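Local atomic coordinates of adhesin LabA (Helicobacter pylori, PDB entry 6GMM), a protein that probably binds LacdiNAc-bearing glycans of the gastric mucosa, serving the bacterium as a lectin-like surface adhesin. Residues A[99-111]-A[324-336]. Residues are numbered along the deposited sequence; the frame is centred on the assembly and turned at random.
Sequences HNTPSNQWGGTTI and GVCHEVQNGHLRG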
# COMPACT_ATOMS: atom_id res chain seq x y z
N HIS A 99 31.49 4.89 -10.17
CA HIS A 99 31.60 6.06 -9.31
C HIS A 99 30.30 6.27 -8.54
O HIS A 99 29.25 5.75 -8.93
CB HIS A 99 31.87 7.28 -10.16
CG HIS A 99 33.26 7.29 -10.69
ND1 HIS A 99 33.60 6.63 -11.85
CD2 HIS A 99 34.38 7.80 -10.13
CE1 HIS A 99 34.90 6.78 -11.99
NE2 HIS A 99 35.42 7.47 -10.97
N ASN A 100 30.37 7.09 -7.47
CA ASN A 100 29.25 7.48 -6.62
C ASN A 100 28.56 6.30 -5.98
O ASN A 100 27.41 6.42 -5.58
CB ASN A 100 28.25 8.38 -7.39
CG ASN A 100 28.93 9.47 -8.17
OD1 ASN A 100 29.69 10.28 -7.63
ND2 ASN A 100 28.67 9.49 -9.47
N THR A 101 29.26 5.17 -5.83
CA THR A 101 28.67 4.01 -5.18
C THR A 101 28.47 4.27 -3.66
O THR A 101 28.98 5.26 -3.13
CB THR A 101 29.52 2.74 -5.44
OG1 THR A 101 30.78 2.84 -4.79
CG2 THR A 101 29.67 2.43 -6.93
N PRO A 102 27.71 3.39 -2.94
CA PRO A 102 27.55 3.61 -1.49
C PRO A 102 28.88 3.69 -0.77
O PRO A 102 29.77 2.89 -1.03
CB PRO A 102 26.77 2.37 -1.02
CG PRO A 102 26.15 1.80 -2.24
CD PRO A 102 27.00 2.16 -3.39
N SER A 103 29.03 4.68 0.10
CA SER A 103 30.19 4.88 0.96
C SER A 103 30.59 3.54 1.63
O SER A 103 29.73 2.83 2.20
CB SER A 103 29.84 5.88 2.05
OG SER A 103 30.00 7.22 1.62
N ASN A 104 31.88 3.18 1.55
CA ASN A 104 32.37 1.96 2.19
C ASN A 104 32.78 2.26 3.64
O ASN A 104 32.55 3.38 4.11
CB ASN A 104 33.44 1.25 1.35
CG ASN A 104 34.76 1.98 1.16
OD1 ASN A 104 35.24 2.69 2.04
ND2 ASN A 104 35.41 1.75 0.03
N GLN A 105 33.39 1.28 4.34
CA GLN A 105 33.77 1.45 5.74
C GLN A 105 34.85 2.53 5.95
O GLN A 105 35.01 3.00 7.08
CB GLN A 105 34.13 0.11 6.42
CG GLN A 105 35.36 -0.62 5.90
CD GLN A 105 35.12 -1.51 4.70
OE1 GLN A 105 34.74 -1.06 3.60
NE2 GLN A 105 35.44 -2.80 4.87
N TRP A 106 35.52 3.01 4.84
CA TRP A 106 36.58 4.05 4.84
C TRP A 106 36.15 5.37 4.19
O TRP A 106 36.83 6.39 4.36
CB TRP A 106 37.87 3.52 4.19
CG TRP A 106 38.23 2.14 4.62
CD1 TRP A 106 38.29 1.03 3.83
CD2 TRP A 106 38.48 1.70 5.96
NE1 TRP A 106 38.61 -0.07 4.59
CE2 TRP A 106 38.72 0.31 5.90
CE3 TRP A 106 38.51 2.35 7.21
CZ2 TRP A 106 39.00 -0.45 7.05
CZ3 TRP A 106 38.80 1.60 8.34
CH2 TRP A 106 39.04 0.22 8.26
N GLY A 107 35.02 5.37 3.50
CA GLY A 107 34.49 6.57 2.86
C GLY A 107 34.68 6.59 1.36
O GLY A 107 34.42 7.61 0.72
N GLY A 108 35.17 5.49 0.81
CA GLY A 108 35.37 5.36 -0.62
C GLY A 108 34.06 5.23 -1.35
O GLY A 108 33.18 4.51 -0.88
N THR A 109 33.88 6.01 -2.44
CA THR A 109 32.67 6.03 -3.29
C THR A 109 32.97 5.54 -4.73
O THR A 109 32.14 5.68 -5.61
CB THR A 109 32.00 7.42 -3.29
OG1 THR A 109 32.89 8.41 -3.83
CG2 THR A 109 31.49 7.84 -1.91
N THR A 110 34.17 4.99 -4.98
CA THR A 110 34.55 4.46 -6.31
C THR A 110 35.01 3.02 -6.14
O THR A 110 35.79 2.72 -5.23
CB THR A 110 35.61 5.34 -7.00
OG1 THR A 110 35.26 6.72 -6.86
CG2 THR A 110 35.80 4.99 -8.50
N ILE A 111 34.49 2.14 -6.99
CA ILE A 111 34.79 0.72 -6.95
C ILE A 111 35.18 0.20 -8.33
O ILE A 111 34.57 0.59 -9.33
CB ILE A 111 33.59 -0.08 -6.34
CG1 ILE A 111 34.06 -1.43 -5.78
CG2 ILE A 111 32.45 -0.26 -7.34
CD1 ILE A 111 33.15 -2.05 -4.73
N GLY A 324 20.32 3.57 10.46
CA GLY A 324 20.39 4.95 10.89
C GLY A 324 21.78 5.40 11.24
O GLY A 324 22.00 6.59 11.47
N VAL A 325 22.74 4.44 11.29
CA VAL A 325 24.16 4.62 11.65
C VAL A 325 25.07 4.09 10.48
O VAL A 325 26.26 3.86 10.67
CB VAL A 325 24.42 3.95 13.04
CG1 VAL A 325 25.85 4.17 13.52
CG2 VAL A 325 23.47 4.49 14.10
N CYS A 326 24.52 3.95 9.25
CA CYS A 326 25.23 3.47 8.05
C CYS A 326 26.44 4.33 7.70
O CYS A 326 26.60 5.43 8.22
CB CYS A 326 24.27 3.41 6.87
SG CYS A 326 23.63 5.03 6.37
N HIS A 327 27.25 3.84 6.76
CA HIS A 327 28.46 4.53 6.32
C HIS A 327 28.17 5.87 5.60
O HIS A 327 29.00 6.77 5.71
CB HIS A 327 29.36 3.59 5.48
CG HIS A 327 29.80 2.34 6.20
ND1 HIS A 327 30.25 2.39 7.53
CD2 HIS A 327 29.88 1.06 5.76
CE1 HIS A 327 30.58 1.14 7.84
NE2 HIS A 327 30.38 0.31 6.81
N GLU A 328 27.00 6.01 4.93
CA GLU A 328 26.58 7.25 4.25
C GLU A 328 26.45 8.41 5.24
O GLU A 328 26.97 9.49 4.97
CB GLU A 328 25.26 7.05 3.49
CG GLU A 328 25.44 6.24 2.22
CD GLU A 328 26.00 7.00 1.03
OE1 GLU A 328 25.46 8.07 0.70
OE2 GLU A 328 26.97 6.50 0.42
N VAL A 329 25.77 8.20 6.40
CA VAL A 329 25.64 9.22 7.45
C VAL A 329 26.99 9.44 8.14
O VAL A 329 27.34 10.58 8.43
CB VAL A 329 24.48 9.01 8.47
CG1 VAL A 329 23.14 9.34 7.85
CG2 VAL A 329 24.46 7.60 9.05
N GLN A 330 27.75 8.33 8.37
CA GLN A 330 29.07 8.32 9.02
C GLN A 330 30.04 9.26 8.29
O GLN A 330 30.85 9.93 8.93
CB GLN A 330 29.60 6.88 9.08
CG GLN A 330 30.91 6.68 9.82
CD GLN A 330 31.49 5.29 9.63
OE1 GLN A 330 32.20 5.01 8.65
NE2 GLN A 330 31.23 4.41 10.58
N ASN A 331 29.92 9.32 6.96
CA ASN A 331 30.73 10.17 6.10
C ASN A 331 30.08 11.54 5.77
O ASN A 331 30.68 12.33 5.03
CB ASN A 331 31.13 9.42 4.85
CG ASN A 331 32.27 8.49 5.15
OD1 ASN A 331 33.39 8.93 5.43
ND2 ASN A 331 32.00 7.19 5.19
N GLY A 332 28.93 11.84 6.37
CA GLY A 332 28.28 13.14 6.21
C GLY A 332 27.49 13.35 4.93
O GLY A 332 27.27 14.50 4.52
N HIS A 333 27.04 12.26 4.30
CA HIS A 333 26.20 12.37 3.11
C HIS A 333 24.73 12.49 3.55
O HIS A 333 24.13 11.50 3.97
CB HIS A 333 26.40 11.16 2.20
CG HIS A 333 27.78 11.04 1.64
ND1 HIS A 333 28.12 9.98 0.83
CD2 HIS A 333 28.85 11.86 1.78
CE1 HIS A 333 29.39 10.17 0.52
NE2 HIS A 333 29.88 11.29 1.07
N LEU A 334 24.17 13.70 3.48
CA LEU A 334 22.77 13.99 3.81
C LEU A 334 22.17 14.84 2.68
O LEU A 334 22.86 15.16 1.71
CB LEU A 334 22.67 14.77 5.15
CG LEU A 334 23.04 14.06 6.45
CD1 LEU A 334 22.80 14.96 7.63
CD2 LEU A 334 22.28 12.78 6.63
N ARG A 335 20.90 15.24 2.84
CA ARG A 335 20.20 16.08 1.88
C ARG A 335 20.63 17.54 2.01
O ARG A 335 21.12 17.94 3.08
CB ARG A 335 18.68 15.95 2.07
CG ARG A 335 18.13 14.57 1.74
CD ARG A 335 16.74 14.34 2.33
NE ARG A 335 16.20 13.08 1.80
CZ ARG A 335 15.12 12.46 2.26
NH1 ARG A 335 14.44 12.95 3.29
NH2 ARG A 335 14.70 11.34 1.68
N GLY A 336 20.44 18.32 0.94
CA GLY A 336 20.73 19.75 0.83
C GLY A 336 21.94 20.26 1.58
O GLY A 336 21.81 20.78 2.69
O HOH W 1 27.97 7.77 -2.43
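Glu328 joins the two segments through its carboxylate, taking the backbone N-H of Ser103 on OE2. This hydrogen bond is short and nearly straight, 2.8 Å from Ser103 N to Glu328 OE2 with an N-H...O angle of 176°, and the donor arrives almost along the C-O axis. The glutamate bends at chi2 (-79°), bringing the carboxylate round to the loop. Ser103 OG adds a weak bond to the same oxygen, and a water lies within bonding distance of Glu328 OE2 and Thr101 O, though it may not donate to both. The other oxygen, OE1, accepts from His333 ND1 at 3.3 Å and lies in the plane of that ring, while ND1 approaches from above the carboxylate plane. One acidic side chain thus serves both donors, and its charge would probably favour a proton on His333 ND1.

Packing without hydrogen bonds extends the interface. Gln105 CA sits over the centre of the His327 ring, 3.8 Å from its centroid, a CH-pi contact suited to a flat imidazole. Ser103 O packs on His327 CB (3.4 Å), near the ring plane at its edge, while Tyr78 meets His327 edge-to-face. At the other end, Thr109 CG2 touches the edge of His333 at CE1, and Trp347 stacks on this imidazole.

Gly107 and Asn331 meet closely, while Asn104 shapes its own loop. Asn331 ND2, held by a bond to His327 O, lies 3.5 Å from Gly107 CA, whose positive phi (104°) glycine reaches easily. Asn104 OD1 accepts from Trp106 N, an Asx turn, and also from Gly108 N, above the carbonyl plane.

The short helix 327-330, with Cys326, disulfide-bonded to Cys351, at the N-cap position and a Schellman motif at Gly332, packs against the hairpin loop joining strands 96-98 and 111-113 in this SabA-like adhesin exodomain.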